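Local atomic coordinates of surface-associated protein CshB (Streptococcus gordonii, PDB entry 6YZG), a protein that probably acts as a cell-wall-anchored adhesin of the streptococcal surface that binds host fibronectin, represented here by its non-repetitive domain 2. Residues Ala178-Asp189 and Thr215-Arg229. Residues are numbered along the deposited sequence; the frame is centred on the assembly and turned at random.
Unlike the reference sequence in segment 178-189: N180 (reference Thr).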
ATOM      1  N   ALA A 178      -1.020 -10.554 -13.651  1.00 32.33           N
ATOM      2  CA  ALA A 178      -1.096  -9.098 -13.948  1.00 30.02           C
ATOM      3  C   ALA A 178      -1.456  -8.208 -12.742  1.00 32.55           C
ATOM      4  O   ALA A 178      -1.015  -7.058 -12.751  1.00 32.11           O
ATOM      5  CB  ALA A 178      -2.090  -8.911 -15.056  1.00 28.28           C
ATOM      6  N   TYR A 179      -2.354  -8.640 -11.833  1.00 31.62           N
ATOM      7  CA  TYR A 179      -2.791  -7.959 -10.557  1.00 27.19           C
ATOM      8  C   TYR A 179      -3.029  -9.123  -9.583  1.00 17.56           C
ATOM      9  O   TYR A 179      -3.009 -10.265 -10.049  1.00 23.20           O
ATOM     10  CB  TYR A 179      -4.080  -7.091 -10.627  1.00 24.94           C
ATOM     11  CG  TYR A 179      -5.160  -7.753 -11.438  1.00 19.14           C
ATOM     12  CD1 TYR A 179      -5.207  -7.558 -12.800  1.00 18.28           C
ATOM     13  CD2 TYR A 179      -6.011  -8.707 -10.892  1.00 16.17           C
ATOM     14  CE1 TYR A 179      -6.007  -8.325 -13.630  1.00 16.11           C
ATOM     15  CE2 TYR A 179      -6.837  -9.453 -11.704  1.00 14.02           C
ATOM     16  CZ  TYR A 179      -6.878  -9.239 -13.076  1.00 13.84           C
ATOM     17  OH  TYR A 179      -7.616 -10.011 -13.886  1.00 14.27           O
ATOM     18  N   ASN A 180      -3.439  -8.839  -8.350  1.00 19.17           N
ATOM     19  CA  ASN A 180      -3.693  -9.920  -7.375  1.00 18.30           C
ATOM     20  C   ASN A 180      -5.178 -10.020  -6.950  1.00 15.91           C
ATOM     21  O   ASN A 180      -5.696  -9.092  -6.445  1.00 17.98           O
ATOM     22  CB  ASN A 180      -2.769  -9.695  -6.183  1.00 23.55           C
ATOM     23  CG  ASN A 180      -3.075 -10.672  -5.096  1.00 21.75           C
ATOM     24  OD1 ASN A 180      -3.002 -11.866  -5.308  1.00 42.20           O
ATOM     25  ND2 ASN A 180      -3.500 -10.168  -3.964  1.00 42.47           N
ATOM     26  N   VAL A 181      -5.814 -11.166  -7.156  1.00 14.30           N
ATOM     27  CA  VAL A 181      -7.202 -11.414  -6.727  1.00 13.28           C
ATOM     28  C   VAL A 181      -7.219 -11.666  -5.214  1.00 14.81           C
ATOM     29  O   VAL A 181      -6.414 -12.488  -4.751  1.00 14.91           O
ATOM     30  CB  VAL A 181      -7.814 -12.588  -7.497  1.00 16.38           C
ATOM     31  CG1 VAL A 181      -9.269 -12.778  -7.108  1.00 16.31           C
ATOM     32  CG2 VAL A 181      -7.605 -12.379  -8.991  1.00 16.68           C
ATOM     33  N   ILE A 182      -8.058 -10.993  -4.445  1.00 12.63           N
ATOM     34  CA  ILE A 182      -8.085 -11.206  -2.985  1.00 12.39           C
ATOM     35  C   ILE A 182      -8.767 -12.531  -2.728  1.00 14.08           C
ATOM     36  O   ILE A 182      -9.911 -12.757  -3.171  1.00 13.83           O
ATOM     37  CB  ILE A 182      -8.809 -10.061  -2.244  1.00 13.31           C
ATOM     38  CG1 ILE A 182      -8.134  -8.736  -2.522  1.00 13.37           C
ATOM     39  CG2 ILE A 182      -8.884 -10.352  -0.765  1.00 12.94           C
ATOM     40  CD1 ILE A 182      -8.832  -7.483  -1.995  1.00 13.46           C
ATOM     41  N   THR A 183      -8.094 -13.371  -1.949  1.00 14.48           N
ATOM     42  CA  THR A 183      -8.657 -14.649  -1.543  1.00 15.53           C
ATOM     43  C   THR A 183      -9.020 -14.676  -0.064  1.00 14.38           C
ATOM     44  O   THR A 183      -8.590 -13.778   0.700  1.00 14.05           O
ATOM     45  CB  THR A 183      -7.649 -15.763  -1.825  1.00 16.52           C
ATOM     46  OG1 THR A 183      -6.532 -15.545  -0.971  1.00 18.87           O
ATOM     47  CG2 THR A 183      -7.202 -15.795  -3.265  1.00 17.80           C
ATOM     48  N   LYS A 184      -9.828 -15.664   0.299  1.00 15.39           N
ATOM     49  CA  LYS A 184     -10.190 -15.861   1.714  1.00 17.32           C
ATOM     50  C   LYS A 184      -8.934 -15.992   2.570  1.00 17.00           C
ATOM     51  O   LYS A 184      -8.875 -15.387   3.606  1.00 16.87           O
ATOM     52  CB  LYS A 184     -11.101 -17.083   1.843  1.00 18.92           C
ATOM     53  CG  LYS A 184     -11.461 -17.423   3.279  1.00 22.29           C
ATOM     54  CD  LYS A 184     -12.661 -18.311   3.409  1.00 24.10           C
ATOM     55  CE  LYS A 184     -13.165 -18.333   4.841  1.00 30.16           C
ATOM     56  NZ  LYS A 184     -14.338 -19.222   4.993  1.00 32.67           N
ATOM     57  N   LYS A 185      -7.935 -16.741   2.115  1.00 17.52           N
ATOM     58  CA  LYS A 185      -6.677 -16.868   2.875  1.00 19.39           C
ATOM     59  C   LYS A 185      -6.006 -15.521   3.072  1.00 18.95           C
ATOM     60  O   LYS A 185      -5.564 -15.182   4.194  1.00 20.42           O
ATOM     61  CB  LYS A 185      -5.762 -17.857   2.134  1.00 23.26           C
ATOM     62  CG  LYS A 185      -4.421 -18.025   2.858  1.00 28.01           C
ATOM     63  CD  LYS A 185      -3.481 -19.000   2.195  1.00 34.44           C
ATOM     64  CE  LYS A 185      -2.516 -19.627   3.179  1.00 39.05           C
ATOM     65  NZ  LYS A 185      -1.833 -18.600   4.003  1.00 42.63           N
ATOM     66  N   MET A 186      -5.934 -14.684   2.043  1.00 17.18           N
ATOM     67  CA  MET A 186      -5.283 -13.374   2.165  1.00 18.18           C
ATOM     68  C   MET A 186      -6.049 -12.496   3.171  1.00 16.75           C
ATOM     69  O   MET A 186      -5.433 -11.731   3.949  1.00 17.49           O
ATOM     70  CB  MET A 186      -5.266 -12.644   0.826  1.00 19.36           C
ATOM     71  CG  MET A 186      -4.245 -13.172  -0.137  1.00 20.29           C
ATOM     72  SD  MET A 186      -4.594 -12.541  -1.829  1.00 23.47           S
ATOM     73  CE  MET A 186      -3.615 -13.688  -2.793  1.00 30.03           C
ATOM     74  N   LEU A 187      -7.371 -12.539   3.094  1.00 15.80           N
ATOM     75  CA  LEU A 187      -8.237 -11.722   3.972  1.00 15.07           C
ATOM     76  C   LEU A 187      -8.042 -12.188   5.433  1.00 16.38           C
ATOM     77  O   LEU A 187      -7.875 -11.328   6.304  1.00 16.37           O
ATOM     78  CB  LEU A 187      -9.685 -11.828   3.459  1.00 14.77           C
ATOM     79  CG  LEU A 187     -10.715 -11.073   4.268  1.00 13.76           C
ATOM     80  CD1 LEU A 187     -10.394  -9.589   4.399  1.00 15.16           C
ATOM     81  CD2 LEU A 187     -12.086 -11.305   3.654  1.00 15.07           C
ATOM     82  N   ASP A 188      -8.012 -13.500   5.674  1.00 16.12           N
ATOM     83  CA  ASP A 188      -7.897 -14.067   7.048  1.00 18.40           C
ATOM     84  C   ASP A 188      -6.489 -13.792   7.556  1.00 18.68           C
ATOM     85  O   ASP A 188      -6.395 -13.407   8.775  1.00 18.65           O
ATOM     86  CB  ASP A 188      -8.330 -15.524   7.072  1.00 20.11           C
ATOM     87  CG  ASP A 188      -9.833 -15.697   7.064  1.00 19.11           C
ATOM     88  OD1 ASP A 188     -10.555 -14.758   7.527  1.00 23.29           O
ATOM     89  OD2 ASP A 188     -10.268 -16.751   6.655  1.00 23.49           O
ATOM     90  N   ASP A 189      -5.458 -13.895   6.698  1.00 19.82           N
ATOM     91  CA  ASP A 189      -4.068 -13.551   7.097  1.00 22.47           C
ATOM     92  C   ASP A 189      -4.006 -12.077   7.484  1.00 25.57           C
ATOM     93  O   ASP A 189      -3.384 -11.750   8.507  1.00 26.17           O
ATOM     94  CB  ASP A 189      -3.041 -13.872   6.023  1.00 23.43           C
ATOM     95  CG  ASP A 189      -2.818 -15.362   5.830  1.00 26.37           C
ATOM     96  OD1 ASP A 189      -3.336 -16.170   6.666  1.00 29.12           O
ATOM     97  OD2 ASP A 189      -2.182 -15.719   4.803  1.00 30.97           O
ATOM     98  N   THR A 215     -10.597 -17.114  -8.290  1.00 12.94           N
ATOM     99  CA  THR A 215      -9.327 -16.731  -7.608  1.00 13.53           C
ATOM    100  C   THR A 215      -8.160 -16.559  -8.571  1.00 15.00           C
ATOM    101  O   THR A 215      -7.119 -15.978  -8.173  1.00 16.33           O
ATOM    102  CB  THR A 215      -8.932 -17.749  -6.524  1.00 16.10           C
ATOM    103  OG1 THR A 215      -8.469 -18.948  -7.145  1.00 19.81           O
ATOM    104  CG2 THR A 215     -10.075 -18.013  -5.606  1.00 16.80           C
ATOM    105  N   VAL A 216      -8.318 -16.907  -9.854  1.00 13.04           N
ATOM    106  CA  VAL A 216      -7.221 -16.835 -10.828  1.00 13.51           C
ATOM    107  C   VAL A 216      -7.202 -15.492 -11.527  1.00 13.33           C
ATOM    108  O   VAL A 216      -6.179 -14.853 -11.613  1.00 16.01           O
ATOM    109  CB  VAL A 216      -7.289 -17.983 -11.841  1.00 15.43           C
ATOM    110  CG1 VAL A 216      -6.234 -17.858 -12.931  1.00 15.77           C
ATOM    111  CG2 VAL A 216      -7.229 -19.292 -11.099  1.00 17.41           C
ATOM    112  N   THR A 217      -8.373 -15.080 -12.066  1.00 12.59           N
ATOM    113  CA  THR A 217      -8.438 -13.823 -12.829  1.00 12.86           C
ATOM    114  C   THR A 217      -9.339 -12.783 -12.152  1.00 10.86           C
ATOM    115  O   THR A 217      -9.327 -11.621 -12.611  1.00 14.11           O
ATOM    116  CB  THR A 217      -8.894 -13.998 -14.285  1.00 13.36           C
ATOM    117  OG1 THR A 217     -10.334 -14.068 -14.367  1.00 13.96           O
ATOM    118  CG2 THR A 217      -8.196 -15.160 -14.947  1.00 15.42           C
ATOM    119  N   GLY A 218     -10.114 -13.154 -11.140  1.00 10.65           N
ATOM    120  CA  GLY A 218     -10.956 -12.151 -10.459  1.00 11.29           C
ATOM    121  C   GLY A 218     -12.126 -11.703 -11.291  1.00  9.89           C
ATOM    122  O   GLY A 218     -12.713 -10.628 -10.991  1.00 10.81           O
ATOM    123  N   GLY A 219     -12.524 -12.464 -12.305  1.00 10.25           N
ATOM    124  CA  GLY A 219     -13.764 -12.237 -13.012  1.00 10.39           C
ATOM    125  C   GLY A 219     -13.627 -11.821 -14.461  1.00 10.31           C
ATOM    126  O   GLY A 219     -14.642 -11.461 -15.084  1.00  9.99           O
ATOM    127  N   LEU A 220     -12.456 -11.921 -15.077  1.00  9.64           N
ATOM    128  CA  LEU A 220     -12.360 -11.638 -16.517  1.00  8.67           C
ATOM    129  C   LEU A 220     -13.280 -12.610 -17.255  1.00  9.88           C
ATOM    130  O   LEU A 220     -13.361 -13.807 -16.912  1.00 10.38           O
ATOM    131  CB  LEU A 220     -10.934 -11.801 -17.040  1.00  9.63           C
ATOM    132  CG  LEU A 220      -9.938 -10.863 -16.422  1.00  9.43           C
ATOM    133  CD1 LEU A 220      -8.536 -11.118 -16.995  1.00 10.50           C
ATOM    134  CD2 LEU A 220     -10.292  -9.392 -16.594  1.00  9.90           C
ATOM    135  N   GLY A 221     -13.969 -12.116 -18.276  1.00  8.71           N
ATOM    136  CA  GLY A 221     -14.887 -12.961 -19.011  1.00  9.98           C
ATOM    137  C   GLY A 221     -16.130 -13.295 -18.238  1.00 11.56           C
ATOM    138  O   GLY A 221     -16.763 -14.378 -18.520  1.00 15.91           O
ATOM    139  N   SER A 222     -16.445 -12.532 -17.214  1.00  9.00           N
ATOM    140  CA  SER A 222     -17.721 -12.559 -16.513  1.00  8.19           C
ATOM    141  C   SER A 222     -18.199 -11.128 -16.358  1.00  7.87           C
ATOM    142  O   SER A 222     -17.459 -10.204 -16.706  1.00  8.51           O
ATOM    143  CB  SER A 222     -17.605 -13.218 -15.128  1.00  8.56           C
ATOM    144  OG  SER A 222     -17.080 -12.334 -14.162  1.00  9.06           O
ATOM    145  N   GLN A 223     -19.354 -10.966 -15.758  1.00  8.13           N
ATOM    146  CA  GLN A 223     -19.931  -9.622 -15.584  1.00  7.77           C
ATOM    147  C   GLN A 223     -19.631  -9.052 -14.192  1.00  7.73           C
ATOM    148  O   GLN A 223     -20.143  -7.949 -13.902  1.00  8.72           O
ATOM    149  CB  GLN A 223     -21.421  -9.613 -15.926  1.00  8.94           C
ATOM    150  CG  GLN A 223     -21.701  -9.793 -17.398  1.00  8.15           C
ATOM    151  CD  GLN A 223     -23.151  -9.773 -17.806  1.00  9.67           C
ATOM    152  OE1 GLN A 223     -23.513  -9.218 -18.879  1.00 12.06           O
ATOM    153  NE2 GLN A 223     -23.983 -10.370 -17.019  1.00  8.46           N
ATOM    154  N   VAL A 224     -18.778  -9.693 -13.400  1.00  7.43           N
ATOM    155  CA  VAL A 224     -18.389  -9.204 -12.064  1.00  7.56           C
ATOM    156  C   VAL A 224     -16.883  -9.244 -11.956  1.00  7.88           C
ATOM    157  O   VAL A 224     -16.305 -10.340 -12.076  1.00  9.40           O
ATOM    158  CB  VAL A 224     -19.042 -10.071 -10.976  1.00  8.09           C
ATOM    159  CG1 VAL A 224     -18.709  -9.482  -9.602  1.00  8.13           C
ATOM    160  CG2 VAL A 224     -20.537 -10.169 -11.200  1.00  8.90           C
ATOM    161  N   PHE A 225     -16.213  -8.128 -11.721  1.00  7.30           N
ATOM    162  CA  PHE A 225     -14.759  -8.024 -11.590  1.00  7.47           C
ATOM    163  C   PHE A 225     -14.365  -7.533 -10.217  1.00  7.81           C
ATOM    164  O   PHE A 225     -14.954  -6.582  -9.708  1.00  8.74           O
ATOM    165  CB  PHE A 225     -14.185  -7.058 -12.625  1.00  8.91           C
ATOM    166  CG  PHE A 225     -12.688  -7.026 -12.698  1.00  9.06           C
ATOM    167  CD1 PHE A 225     -11.964  -8.128 -13.129  1.00  8.79           C
ATOM    168  CD2 PHE A 225     -11.987  -5.905 -12.297  1.00  9.65           C
ATOM    169  CE1 PHE A 225     -10.570  -8.076 -13.179  1.00  9.57           C
ATOM    170  CE2 PHE A 225     -10.600  -5.854 -12.360  1.00 10.10           C
ATOM    171  CZ  PHE A 225      -9.922  -6.954 -12.768  1.00  9.38           C
ATOM    172  N   GLY A 226     -13.366  -8.201  -9.669  1.00  8.72           N
ATOM    173  CA  GLY A 226     -12.839  -7.819  -8.358  1.00  9.63           C
ATOM    174  C   GLY A 226     -13.512  -8.580  -7.233  1.00  9.08           C
ATOM    175  O   GLY A 226     -14.404  -9.319  -7.475  1.00  9.93           O
ATOM    176  N   PRO A 227     -13.159  -8.303  -5.976  1.00  9.82           N
ATOM    177  CA  PRO A 227     -12.152  -7.328  -5.626  1.00  9.62           C
ATOM    178  C   PRO A 227     -10.701  -7.813  -5.727  1.00 10.69           C
ATOM    179  O   PRO A 227     -10.380  -8.878  -5.435  1.00 11.54           O
ATOM    180  CB  PRO A 227     -12.527  -7.001  -4.169  1.00 11.03           C
ATOM    181  CG  PRO A 227     -13.020  -8.309  -3.659  1.00 10.69           C
ATOM    182  CD  PRO A 227     -13.831  -8.850  -4.817  1.00 10.24           C
ATOM    183  N   ASN A 228      -9.863  -6.901  -6.165  1.00 11.87           N
ATOM    184  CA  ASN A 228      -8.423  -7.183  -6.292  1.00 13.56           C
ATOM    185  C   ASN A 228      -7.566  -6.124  -5.605  1.00 20.95           C
ATOM    186  O   ASN A 228      -8.060  -5.202  -5.031  1.00 17.49           O
ATOM    187  CB  ASN A 228      -7.994  -7.020  -7.741  1.00 15.32           C
ATOM    188  CG  ASN A 228      -8.833  -7.827  -8.691  1.00 16.24           C
ATOM    189  OD1 ASN A 228      -8.975  -9.013  -8.542  1.00 22.08           O
ATOM    190  ND2 ASN A 228      -9.405  -7.145  -9.661  1.00 14.93           N
ATOM    191  N   ARG A 229      -6.257  -6.329  -5.753  1.00 25.85           N
ATOM    192  CA  ARG A 229      -5.208  -5.346  -5.374  1.00 31.44           C
ATOM    193  C   ARG A 229      -4.082  -5.410  -6.405  1.00 28.75           C
ATOM    194  O   ARG A 229      -3.779  -6.464  -6.911  1.00 31.27           O
ATOM    195  CB  ARG A 229      -4.800  -5.476  -3.915  1.00 37.65           C
ATOM    196  CG  ARG A 229      -4.456  -6.872  -3.433  1.00 38.05           C
ATOM    197  CD  ARG A 229      -4.257  -6.792  -1.953  1.00 43.38           C
ATOM    198  NE  ARG A 229      -3.505  -5.610  -1.587  1.00 44.97           N
ATOM    199  CZ  ARG A 229      -2.305  -5.656  -1.048  1.00 48.61           C
ATOM    200  NH1 ARG A 229      -1.662  -4.547  -0.743  1.00 40.08           N
ATOM    201  NH2 ARG A 229      -1.773  -6.833  -0.800  1.00 49.39           N
TER
HETATM  202  O   HOH W   1      -4.420 -12.076 -11.877  1.00 40.61           O
HETATM  203  O   HOH W   2      -5.072 -14.743  -5.805  1.00 34.25           O
HETATM  204  O   HOH W   3     -11.641 -11.281  -4.700  1.00 12.32           O
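P227 O is held from two sources: I182 N donates to it in the carbonyl plane over 3.3 Å, and water 3 donates both to it and to I182 O, tying the two backbones together where strand 180-181 runs out. Strand pairing precedes this point. N180 and R229 form an antiparallel hydrogen-bonded pair: N180 N reaches R229 O at 2.8 Å, and R229 N donates back to N180 O at 2.9 Å. V181 and N228 follow as a non-hydrogen-bonded pair. This adds strand 180-181 as an outermost strand, within this chain, of the small antiparallel sheet that also contains strand 153-158.

Y179 carries the side-chain contact. Its CG sits between the backbone N and the carbonyl carbon (chi1 42°), directing the ring toward the loop 215-223 and the F225 ring. Its OH donates to T217 O at 2.7 Å, the donor tilted 19° from the carbonyl plane. The edge of F225 meets one face of this ring, an offset edge-to-face pair with planes at 80° and CZ of F225 3.8 Å from CZ of Y179. L220 CD1 touches the hydroxyl, and the N228 amide crosses the ring obliquely.

V181 packs CG1 on G218 CA and CG2 3.4 Å from G218 N. On the sheet face of N180 and R229, N180 ND2 lies 3.5 Å from R229 CG, while R229 NE bonds A148 O. N228 OD1, buried against V181 without a modelled partner, is a polar cost. Three backbone bonds, one tyrosine hydroxyl bond, bridging waters and apolar packing join the segments, with no salt bridge between them.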